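Local coordinates for L-lysine 6-monooxygenase (Pseudomonas syringae pv. tomato, PDB 5CQF), which probably hydroxylates the side-chain amine of L-lysine for siderophore biosynthesis, as an FAD- and NADP-dependent flavoprotein monooxygenase, at residues Asp15-Phe21 against Leu45-Glu51; Val135-Pro140 against Leu360-Leu364; Val232-Cys238 against Leu308-Ser314; Asp324-Val328 against Val340-Val346. Residues are numbered along the deposited sequence.

Interaction 1 (Asp15-Phe21 against Leu45-Glu51)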
# COMPACT_ATOMS: atom_id res chain seq x y z
N ASP A 15 20.48 19.81 -41.22
CA ASP A 15 19.42 20.78 -40.92
C ASP A 15 19.40 21.24 -39.46
O ASP A 15 19.00 22.35 -39.16
CB ASP A 15 18.04 20.21 -41.25
CG ASP A 15 17.91 19.81 -42.71
OD1 ASP A 15 18.29 20.62 -43.58
OD2 ASP A 15 17.42 18.67 -42.96
N ALA A 16 19.83 20.35 -38.57
CA ALA A 16 19.93 20.67 -37.17
C ALA A 16 21.02 19.86 -36.48
O ALA A 16 21.39 18.77 -36.94
CB ALA A 16 18.60 20.43 -36.50
N ILE A 17 21.54 20.41 -35.38
CA ILE A 17 22.44 19.69 -34.49
C ILE A 17 21.86 19.74 -33.09
O ILE A 17 21.46 20.81 -32.61
CB ILE A 17 23.86 20.29 -34.47
CG1 ILE A 17 24.52 20.27 -35.86
CG2 ILE A 17 24.74 19.54 -33.47
CD1 ILE A 17 25.00 18.90 -36.30
N CYS A 18 21.81 18.58 -32.45
CA CYS A 18 21.41 18.48 -31.05
C CYS A 18 22.64 18.12 -30.25
O CYS A 18 23.33 17.16 -30.58
CB CYS A 18 20.36 17.40 -30.86
SG CYS A 18 19.87 17.11 -29.12
N ILE A 19 22.93 18.89 -29.21
CA ILE A 19 24.05 18.57 -28.35
C ILE A 19 23.50 17.80 -27.14
O ILE A 19 22.72 18.33 -26.37
CB ILE A 19 24.82 19.81 -27.89
CG1 ILE A 19 25.40 20.55 -29.11
CG2 ILE A 19 26.00 19.41 -27.01
CD1 ILE A 19 26.04 21.88 -28.77
N GLY A 20 23.96 16.56 -26.99
CA GLY A 20 23.60 15.69 -25.88
C GLY A 20 22.80 14.53 -26.43
O GLY A 20 21.85 14.71 -27.21
N PHE A 21 23.17 13.32 -26.03
CA PHE A 21 22.33 12.17 -26.32
C PHE A 21 22.00 11.39 -25.06
O PHE A 21 22.02 10.16 -25.04
CB PHE A 21 22.94 11.27 -27.40
CG PHE A 21 21.92 10.52 -28.20
CD1 PHE A 21 21.02 11.20 -28.98
CD2 PHE A 21 21.88 9.14 -28.19
CE1 PHE A 21 20.08 10.52 -29.74
CE2 PHE A 21 20.94 8.45 -28.93
CZ PHE A 21 20.03 9.15 -29.71
N LEU A 45 13.85 15.56 -42.35
CA LEU A 45 14.81 16.51 -41.76
C LEU A 45 16.01 15.75 -41.18
O LEU A 45 15.86 14.76 -40.49
CB LEU A 45 14.08 17.31 -40.69
CG LEU A 45 14.71 18.50 -39.96
CD1 LEU A 45 13.59 19.43 -39.48
CD2 LEU A 45 15.57 18.07 -38.77
N SER A 46 17.21 16.22 -41.50
CA SER A 46 18.44 15.55 -41.10
C SER A 46 18.99 16.27 -39.88
O SER A 46 19.17 17.50 -39.88
CB SER A 46 19.48 15.56 -42.23
OG SER A 46 20.21 16.78 -42.26
N ILE A 47 19.26 15.49 -38.85
CA ILE A 47 19.70 16.00 -37.59
C ILE A 47 20.80 15.06 -37.13
O ILE A 47 20.70 13.86 -37.33
CB ILE A 47 18.52 16.06 -36.60
CG1 ILE A 47 19.01 16.36 -35.19
CG2 ILE A 47 17.76 14.75 -36.55
CD1 ILE A 47 17.90 16.80 -34.27
N GLY A 48 21.85 15.62 -36.55
CA GLY A 48 22.96 14.83 -35.99
C GLY A 48 23.06 15.05 -34.49
O GLY A 48 22.69 16.12 -33.99
N TYR A 49 23.56 14.07 -33.75
CA TYR A 49 23.67 14.25 -32.30
C TYR A 49 25.11 14.07 -31.84
O TYR A 49 25.80 13.16 -32.28
CB TYR A 49 22.74 13.27 -31.55
CG TYR A 49 21.30 13.32 -31.98
CD1 TYR A 49 20.88 12.67 -33.12
CD2 TYR A 49 20.35 14.00 -31.22
CE1 TYR A 49 19.55 12.70 -33.52
CE2 TYR A 49 19.03 14.04 -31.61
CZ TYR A 49 18.63 13.38 -32.76
OH TYR A 49 17.31 13.42 -33.17
N LEU A 50 25.55 14.94 -30.94
CA LEU A 50 26.91 14.91 -30.45
C LEU A 50 26.84 14.67 -28.98
O LEU A 50 26.32 15.53 -28.26
CB LEU A 50 27.57 16.27 -30.68
CG LEU A 50 28.14 16.69 -32.04
CD1 LEU A 50 27.57 15.96 -33.25
CD2 LEU A 50 27.89 18.18 -32.18
N GLU A 51 27.36 13.54 -28.51
CA GLU A 51 27.37 13.24 -27.08
C GLU A 51 28.80 13.10 -26.59
O GLU A 51 29.58 12.34 -27.15
CB GLU A 51 26.58 11.95 -26.81
CG GLU A 51 26.69 11.33 -25.40
CD GLU A 51 26.48 12.31 -24.24
OE1 GLU A 51 25.66 13.26 -24.33
OE2 GLU A 51 27.15 12.12 -23.21
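Asp15, just ahead of strand 16-19, is tied to Ser46 by a reciprocal pair of hydrogen bonds: Asp15 N donates to Ser46 OG (3.2 Å) and Ser46 N to Asp15 OD2 (2.9 Å). From Ala16 the two strands run parallel, axes 4.8 Å apart and inclined by 23°. Ala16 N binds Ser46 O (3.2 Å), and Gly48 N returns to Ala16 O (3.2 Å). Ile17 lies on the same face as Leu50, its CG2 3.7 Å from Leu50 CD2. Cys18 continues the alternation, with Cys18 N to Gly48 O at 3.0 Å and Leu50 N to Cys18 O at 3.2 Å; on the face it shares with Ala16, its CB sits 3.4 Å from Tyr49 CD2, while SG lies at the edge of the Tyr49 ring, 5.0 Å from the centroid. Ile19, on the Ile17 face, packs on Val135 and Ile138. This is the opening beta-alpha-beta unit of a Rossmann-type fold, with helix 23-37 as the crossover; Gly20 fits the first glycine of a GxGxxG pattern, consistent with a dinucleotide site for FAD. Gly20 N closes the strand pairing on Leu50 O (2.9 Å), with phi near 114°, where a CB would jam against the preceding carbonyl. Phe21 N then reaches Glu51 OE1 (3.0 Å), Glu51 OE2 being held by Ala53 N, and the Phe21 ring points its edge at the Tyr49 face, centroids 5.0 Å apart.

Interaction 2 (Val135-Pro140 against Leu360-Leu364)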
# COMPACT_ATOMS: atom_id res chain seq x y z
N VAL A 135 31.57 18.93 -27.33
CA VAL A 135 31.61 20.21 -27.99
C VAL A 135 32.49 21.07 -27.10
O VAL A 135 32.27 21.15 -25.90
CB VAL A 135 30.23 20.82 -28.17
CG1 VAL A 135 30.32 22.13 -28.93
CG2 VAL A 135 29.36 19.85 -28.93
N THR A 136 33.53 21.64 -27.70
CA THR A 136 34.47 22.47 -26.98
C THR A 136 34.09 23.93 -27.17
O THR A 136 34.21 24.73 -26.24
CB THR A 136 35.90 22.23 -27.48
OG1 THR A 136 35.98 22.50 -28.88
CG2 THR A 136 36.31 20.79 -27.22
N GLU A 137 33.64 24.27 -28.38
CA GLU A 137 33.19 25.64 -28.67
C GLU A 137 32.14 25.67 -29.78
O GLU A 137 32.04 24.74 -30.58
CB GLU A 137 34.40 26.53 -29.03
CG GLU A 137 35.52 25.76 -29.73
CD GLU A 137 36.69 26.62 -30.16
OE1 GLU A 137 37.18 26.40 -31.30
OE2 GLU A 137 37.11 27.49 -29.38
N ILE A 138 31.35 26.74 -29.81
CA ILE A 138 30.42 27.02 -30.90
C ILE A 138 30.70 28.43 -31.47
O ILE A 138 30.44 29.43 -30.79
CB ILE A 138 28.94 26.96 -30.44
CG1 ILE A 138 28.62 25.60 -29.81
CG2 ILE A 138 28.00 27.23 -31.61
CD1 ILE A 138 27.16 25.39 -29.44
N ASP A 139 31.20 28.50 -32.71
CA ASP A 139 31.62 29.78 -33.33
C ASP A 139 30.55 30.37 -34.26
O ASP A 139 29.91 29.65 -35.02
CB ASP A 139 32.93 29.61 -34.11
CG ASP A 139 34.12 29.35 -33.20
OD1 ASP A 139 34.28 30.08 -32.19
OD2 ASP A 139 34.92 28.43 -33.50
N PRO A 140 30.36 31.69 -34.22
CA PRO A 140 29.40 32.29 -35.14
C PRO A 140 29.90 32.30 -36.59
O PRO A 140 31.09 32.08 -36.84
CB PRO A 140 29.25 33.73 -34.63
CG PRO A 140 30.54 34.01 -33.92
CD PRO A 140 31.00 32.69 -33.34
N LEU A 360 28.64 27.02 -23.56
CA LEU A 360 28.74 26.71 -25.00
C LEU A 360 28.19 27.81 -25.91
O LEU A 360 28.53 27.85 -27.08
CB LEU A 360 28.07 25.37 -25.34
CG LEU A 360 28.81 24.09 -24.91
CD1 LEU A 360 28.03 22.85 -25.34
CD2 LEU A 360 30.22 24.05 -25.48
N LEU A 361 27.36 28.69 -25.38
CA LEU A 361 26.84 29.80 -26.16
C LEU A 361 27.62 31.11 -25.96
O LEU A 361 27.18 32.16 -26.42
CB LEU A 361 25.36 29.99 -25.84
CG LEU A 361 24.51 28.81 -26.26
CD1 LEU A 361 23.07 29.02 -25.86
CD2 LEU A 361 24.59 28.60 -27.76
N SER A 362 28.76 31.05 -25.27
CA SER A 362 29.61 32.21 -24.95
C SER A 362 29.83 33.13 -26.13
O SER A 362 29.65 34.34 -26.03
CB SER A 362 30.99 31.75 -24.50
OG SER A 362 30.95 31.22 -23.21
N GLY A 363 30.25 32.53 -27.23
CA GLY A 363 30.63 33.27 -28.44
C GLY A 363 29.47 33.83 -29.25
O GLY A 363 29.69 34.60 -30.19
N LEU A 364 28.24 33.46 -28.90
CA LEU A 364 27.09 33.95 -29.63
C LEU A 364 26.36 35.07 -28.89
O LEU A 364 25.38 35.58 -29.39
CB LEU A 364 26.12 32.81 -29.98
CG LEU A 364 26.58 31.61 -30.82
CD1 LEU A 364 26.87 32.03 -32.25
CD2 LEU A 364 27.81 30.95 -30.22
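Apolar side chains do most of the work here. Ile138, buried and directed at the 3-10 segment, is the central residue: its CD1 lies 4.2 Å from Leu360 CB and 4.4 Å from Leu361 CD2, and its CG2 is 4.0 Å from Leu364 CD2. Before it, Val135 CG1 meets Leu360 CD2 at 3.9 Å; after it, Pro140 CB meets Leu364 CD1 at 3.8 Å. The alternation of strand 137-142 sets this pattern, since Ile138 and Pro140 face the helical turn while Glu137 and Asp139 point away from it. The strand is an outer one of a three-stranded antiparallel sheet, and the 3-10 turn, from the long connection between strands 345-348 and 393-396, closes over its apolar side. Beneath both segments lies the parallel sheet of the first Rossmann-type unit: Ile19 touches Val135, Ile138 and Leu360, and Leu164 touches Ile138 and Leu361. Backbone oxygens also come close to side-chain carbons: Ile138 O is a tight 3.1 Å from Leu364 CD2, Leu360 O 3.5 Å from Ile138 CB and Val135 O 3.6 Å from Leu360 CD2. Polar bonding serves each segment separately. Leu364 N donates to Leu361 O (3.0 Å) within the turn, and Ser362 OG is bonded to Pro359 O; on the strand's other side, Asp139 OD2 forms a salt bridge with Arg153 of the adjoining strand 147-154.

Interaction 3 (Val232-Cys238 against Leu308-Ser314)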
# COMPACT_ATOMS: atom_id res chain seq x y z
N VAL A 232 27.19 8.59 9.42
CA VAL A 232 26.89 9.61 8.46
C VAL A 232 26.33 10.81 9.19
O VAL A 232 25.42 10.66 9.97
CB VAL A 232 25.88 9.12 7.43
CG1 VAL A 232 25.48 10.26 6.52
CG2 VAL A 232 26.45 7.98 6.62
N HIS A 233 26.89 11.99 8.92
CA HIS A 233 26.36 13.25 9.43
C HIS A 233 25.71 14.01 8.29
O HIS A 233 26.37 14.38 7.33
CB HIS A 233 27.49 14.07 10.04
CG HIS A 233 28.23 13.32 11.10
ND1 HIS A 233 27.91 13.41 12.43
CD2 HIS A 233 29.24 12.42 11.01
CE1 HIS A 233 28.71 12.62 13.13
NE2 HIS A 233 29.51 12.00 12.28
N SER A 234 24.41 14.22 8.43
CA SER A 234 23.55 14.69 7.39
C SER A 234 23.11 16.07 7.78
O SER A 234 22.37 16.26 8.74
CB SER A 234 22.34 13.74 7.28
OG SER A 234 21.39 14.17 6.33
N VAL A 235 23.59 17.06 7.01
CA VAL A 235 23.41 18.48 7.30
C VAL A 235 22.42 19.09 6.34
O VAL A 235 22.54 18.92 5.12
CB VAL A 235 24.73 19.24 7.18
CG1 VAL A 235 24.51 20.72 7.35
CG2 VAL A 235 25.73 18.75 8.23
N HIS A 236 21.44 19.81 6.89
CA HIS A 236 20.33 20.39 6.13
C HIS A 236 20.22 21.89 6.38
O HIS A 236 20.29 22.33 7.54
CB HIS A 236 19.03 19.74 6.56
CG HIS A 236 19.05 18.25 6.38
ND1 HIS A 236 18.77 17.64 5.18
CD2 HIS A 236 19.36 17.26 7.25
CE1 HIS A 236 18.88 16.33 5.32
NE2 HIS A 236 19.25 16.08 6.56
N ARG A 237 20.04 22.66 5.31
CA ARG A 237 19.86 24.11 5.43
C ARG A 237 18.56 24.43 6.16
O ARG A 237 18.48 25.44 6.85
CB ARG A 237 19.84 24.78 4.05
CG ARG A 237 19.82 26.31 4.09
CD ARG A 237 19.95 26.91 2.68
NE ARG A 237 18.85 26.43 1.83
CZ ARG A 237 17.70 27.09 1.59
NH1 ARG A 237 17.46 28.31 2.09
NH2 ARG A 237 16.79 26.52 0.81
N CYS A 238 17.56 23.58 5.99
CA CYS A 238 16.28 23.76 6.63
C CYS A 238 15.99 22.51 7.49
O CYS A 238 16.89 22.03 8.18
CB CYS A 238 15.20 24.07 5.56
SG CYS A 238 15.40 25.68 4.70
N LEU A 308 23.11 7.47 11.80
CA LEU A 308 22.77 8.64 11.04
C LEU A 308 22.51 9.77 12.02
O LEU A 308 21.65 9.65 12.88
CB LEU A 308 21.51 8.37 10.23
CG LEU A 308 20.99 9.59 9.46
CD1 LEU A 308 21.99 10.04 8.41
CD2 LEU A 308 19.63 9.31 8.82
N HIS A 309 23.24 10.88 11.88
CA HIS A 309 23.07 12.05 12.74
C HIS A 309 22.56 13.21 11.89
O HIS A 309 23.18 13.55 10.86
CB HIS A 309 24.39 12.41 13.37
CG HIS A 309 25.05 11.27 14.08
ND1 HIS A 309 24.80 10.97 15.41
CD2 HIS A 309 25.91 10.32 13.64
CE1 HIS A 309 25.49 9.91 15.76
NE2 HIS A 309 26.17 9.50 14.70
N THR A 310 21.46 13.82 12.32
CA THR A 310 20.84 14.90 11.56
C THR A 310 21.09 16.29 12.19
O THR A 310 20.98 16.45 13.39
CB THR A 310 19.35 14.58 11.45
OG1 THR A 310 19.20 13.44 10.61
CG2 THR A 310 18.59 15.72 10.83
N TYR A 311 21.45 17.29 11.39
CA TYR A 311 21.61 18.67 11.89
C TYR A 311 20.75 19.56 11.02
O TYR A 311 21.11 19.84 9.88
CB TYR A 311 23.08 19.13 11.86
CG TYR A 311 24.01 18.10 12.46
CD1 TYR A 311 24.34 16.96 11.76
CD2 TYR A 311 24.51 18.24 13.76
CE1 TYR A 311 25.14 15.99 12.31
CE2 TYR A 311 25.34 17.27 14.31
CZ TYR A 311 25.64 16.14 13.57
OH TYR A 311 26.43 15.16 14.07
N ALA A 312 19.60 19.98 11.54
CA ALA A 312 18.72 20.88 10.80
C ALA A 312 19.17 22.36 10.91
O ALA A 312 20.02 22.72 11.68
CB ALA A 312 17.29 20.72 11.29
N TYR A 313 18.61 23.20 10.05
CA TYR A 313 18.79 24.65 10.12
C TYR A 313 20.24 25.01 10.20
O TYR A 313 20.57 25.99 10.87
CB TYR A 313 18.03 25.24 11.34
CG TYR A 313 16.64 24.65 11.50
CD1 TYR A 313 15.72 24.68 10.46
CD2 TYR A 313 16.25 24.05 12.70
CE1 TYR A 313 14.47 24.13 10.59
CE2 TYR A 313 15.00 23.50 12.85
CZ TYR A 313 14.11 23.52 11.79
OH TYR A 313 12.86 22.96 11.94
N SER A 314 21.09 24.28 9.49
CA SER A 314 22.53 24.42 9.60
C SER A 314 23.25 24.69 8.30
O SER A 314 22.84 24.21 7.23
CB SER A 314 23.14 23.18 10.23
OG SER A 314 22.62 23.00 11.52
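Leu308 starts the second strand beside Val232, its CD1 4.0 Å from Val232 CG1 and 3.9 Å from Ser234 CB. The strands run parallel at 21°, axes 4.8 Å apart at closest. His309 bonds forward and back, N to Val232 O (2.9 Å) and O from Ser234 N (2.8 Å); on the other face its ring lies nearly parallel to that of His233, but slid aside, centroids 4.8 Å apart. Thr310 CG2 rests 4.0 Å from His236 CD2. Tyr311 N donates to Ser234 O (3.0 Å) and Tyr311 O accepts from His236 N (3.0 Å), while its OH shares a 2.8 Å hydrogen bond with His233 ND1, completing an aromatic cluster. Past the strand, Ala312 O accepts from Ser314 OG (2.6 Å). Tyr313, with positive phi, turns the chain so that its N meets Cys238 O (2.8 Å) and Ser314 N meets His236 O (2.9 Å). Strand 308-311 is outermost in the second Rossmann-type sheet of the chain, with 231-235 between it and 206-210. Helix 214-226 packs on Val232 and Leu308, strands 325-332 and 338-343 lie on the Tyr311 face, and Tyr313 meets Tyr261 and Trp276 of the second subunit.

Interaction 4 (Asp324-Val328 against Val340-Val346)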
# COMPACT_ATOMS: atom_id res chain seq x y z
N ASP A 324 44.11 14.20 9.56
CA ASP A 324 43.15 13.23 10.11
C ASP A 324 41.72 13.40 9.56
O ASP A 324 40.76 13.20 10.31
CB ASP A 324 43.10 13.36 11.63
CG ASP A 324 44.46 13.54 12.23
OD1 ASP A 324 44.82 14.71 12.49
OD2 ASP A 324 45.16 12.53 12.42
N GLY A 325 41.58 13.77 8.28
CA GLY A 325 40.27 13.99 7.64
C GLY A 325 39.87 15.46 7.54
O GLY A 325 40.70 16.30 7.20
N TYR A 326 38.60 15.75 7.80
CA TYR A 326 38.09 17.11 7.72
C TYR A 326 37.59 17.55 9.08
O TYR A 326 37.04 16.74 9.82
CB TYR A 326 36.94 17.22 6.71
CG TYR A 326 37.38 16.85 5.33
CD1 TYR A 326 37.86 17.80 4.44
CD2 TYR A 326 37.35 15.53 4.91
CE1 TYR A 326 38.28 17.43 3.17
CE2 TYR A 326 37.77 15.16 3.64
CZ TYR A 326 38.25 16.12 2.78
OH TYR A 326 38.67 15.73 1.55
N ARG A 327 37.80 18.84 9.38
CA ARG A 327 37.27 19.49 10.56
C ARG A 327 36.22 20.48 10.06
O ARG A 327 36.53 21.45 9.36
CB ARG A 327 38.39 20.19 11.32
CG ARG A 327 38.01 20.74 12.69
CD ARG A 327 39.13 21.64 13.25
NE ARG A 327 38.76 22.46 14.43
CZ ARG A 327 37.97 23.55 14.42
NH1 ARG A 327 37.39 24.00 13.30
NH2 ARG A 327 37.75 24.19 15.56
N VAL A 328 34.96 20.21 10.39
CA VAL A 328 33.84 20.95 9.81
C VAL A 328 33.08 21.70 10.88
O VAL A 328 32.63 21.11 11.87
CB VAL A 328 32.86 20.01 9.09
CG1 VAL A 328 31.82 20.82 8.36
CG2 VAL A 328 33.60 19.11 8.11
N VAL A 340 31.55 21.55 16.02
CA VAL A 340 32.59 21.03 15.15
C VAL A 340 32.38 19.53 14.97
O VAL A 340 32.06 18.84 15.93
CB VAL A 340 33.98 21.33 15.75
CG1 VAL A 340 35.11 20.70 14.94
CG2 VAL A 340 34.19 22.83 15.86
N LEU A 341 32.55 19.05 13.74
CA LEU A 341 32.50 17.61 13.38
C LEU A 341 33.81 17.23 12.73
O LEU A 341 34.31 17.95 11.86
CB LEU A 341 31.41 17.34 12.35
CG LEU A 341 29.98 17.56 12.82
CD1 LEU A 341 29.00 17.47 11.65
CD2 LEU A 341 29.63 16.53 13.89
N GLU A 342 34.36 16.10 13.12
CA GLU A 342 35.50 15.54 12.39
C GLU A 342 35.05 14.33 11.58
O GLU A 342 34.54 13.37 12.15
CB GLU A 342 36.59 15.15 13.35
CG GLU A 342 37.00 16.30 14.25
CD GLU A 342 37.82 15.82 15.42
OE1 GLU A 342 37.38 14.86 16.10
OE2 GLU A 342 38.89 16.41 15.65
N VAL A 343 35.23 14.38 10.27
CA VAL A 343 34.84 13.31 9.39
C VAL A 343 35.97 12.93 8.46
O VAL A 343 36.93 13.66 8.34
CB VAL A 343 33.59 13.69 8.57
CG1 VAL A 343 32.40 13.79 9.50
CG2 VAL A 343 33.78 14.98 7.80
N ASP A 344 35.86 11.77 7.82
CA ASP A 344 36.87 11.27 6.89
C ASP A 344 36.54 11.68 5.46
O ASP A 344 37.42 11.80 4.65
CB ASP A 344 36.95 9.75 6.97
CG ASP A 344 37.35 9.27 8.36
OD1 ASP A 344 38.41 9.72 8.87
OD2 ASP A 344 36.60 8.46 8.96
N ALA A 345 35.26 11.86 5.14
CA ALA A 345 34.88 12.27 3.79
C ALA A 345 33.57 13.02 3.77
O ALA A 345 32.76 12.88 4.67
CB ALA A 345 34.79 11.07 2.88
N VAL A 346 33.39 13.79 2.70
CA VAL A 346 32.29 14.70 2.55
C VAL A 346 31.70 14.49 1.17
O VAL A 346 32.45 14.28 0.20
CB VAL A 346 32.79 16.13 2.69
CG1 VAL A 346 31.71 17.13 2.32
CG2 VAL A 346 33.26 16.37 4.11
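The apolar centre is formed by Tyr326, Val328, Leu341 and Val343, all on one face of the hairpin. Val343 CG2 lies 4.0 Å from Tyr326 CB and 4.1 Å from Val328 CG2, and Val346 CG2 sits over the Tyr326 ring, 4.3 Å from Tyr326 CD2. Around this core the backbones pair antiparallel: Tyr326 and Val343 exchange hydrogen bonds (Tyr326 N to Val343 O 2.7 Å, Val343 N to Tyr326 O 3.0 Å), as do Val328 and Leu341 (Val328 N to Leu341 O 2.8 Å, Leu341 N to Val328 O 2.8 Å). Gly325 CA lies 3.4 Å from Val343 O, so near that a CB there would clash. On the exposed face, Arg327 and Glu342 form the non-hydrogen-bonded pair, and Arg327 lays its CG 3.7 Å from Val340 CG1. At the polar end Asp344 OD1 makes a salt bridge with Arg206. There the chain leaves the beta hairpin and enters strand 345-348 of the parallel sheet, between strands 186-188 and 206-210; Leu208 touches Val328 and Leu341, and strand 314-322 flanks 325-332.

How the interactions relate
Interaction 1 is the most buried; the other three are partly buried and include exposed residues. Interactions 1 and 3 are equivalent in kind, neighbouring parallel strands in two Rossmann-type sheets whose contact centres lie about 43 Å apart on opposite sides of the chain's centre. Each has an added layer: interaction 2 packs on interaction 1 through Ile19 CD1 and Ile138 CD1 (3.7 Å), and interaction 4 packs on interaction 3 through Tyr311 OH and Leu341 CD2 (3.5 Å). Backbone hydrogen bonds join the strands in interactions 1, 3 and 4, whereas interaction 2 brings a strand against a 3-10 turn through apolar side chains. Interactions 3 and 4 are nested within the loop that interaction 2 closes.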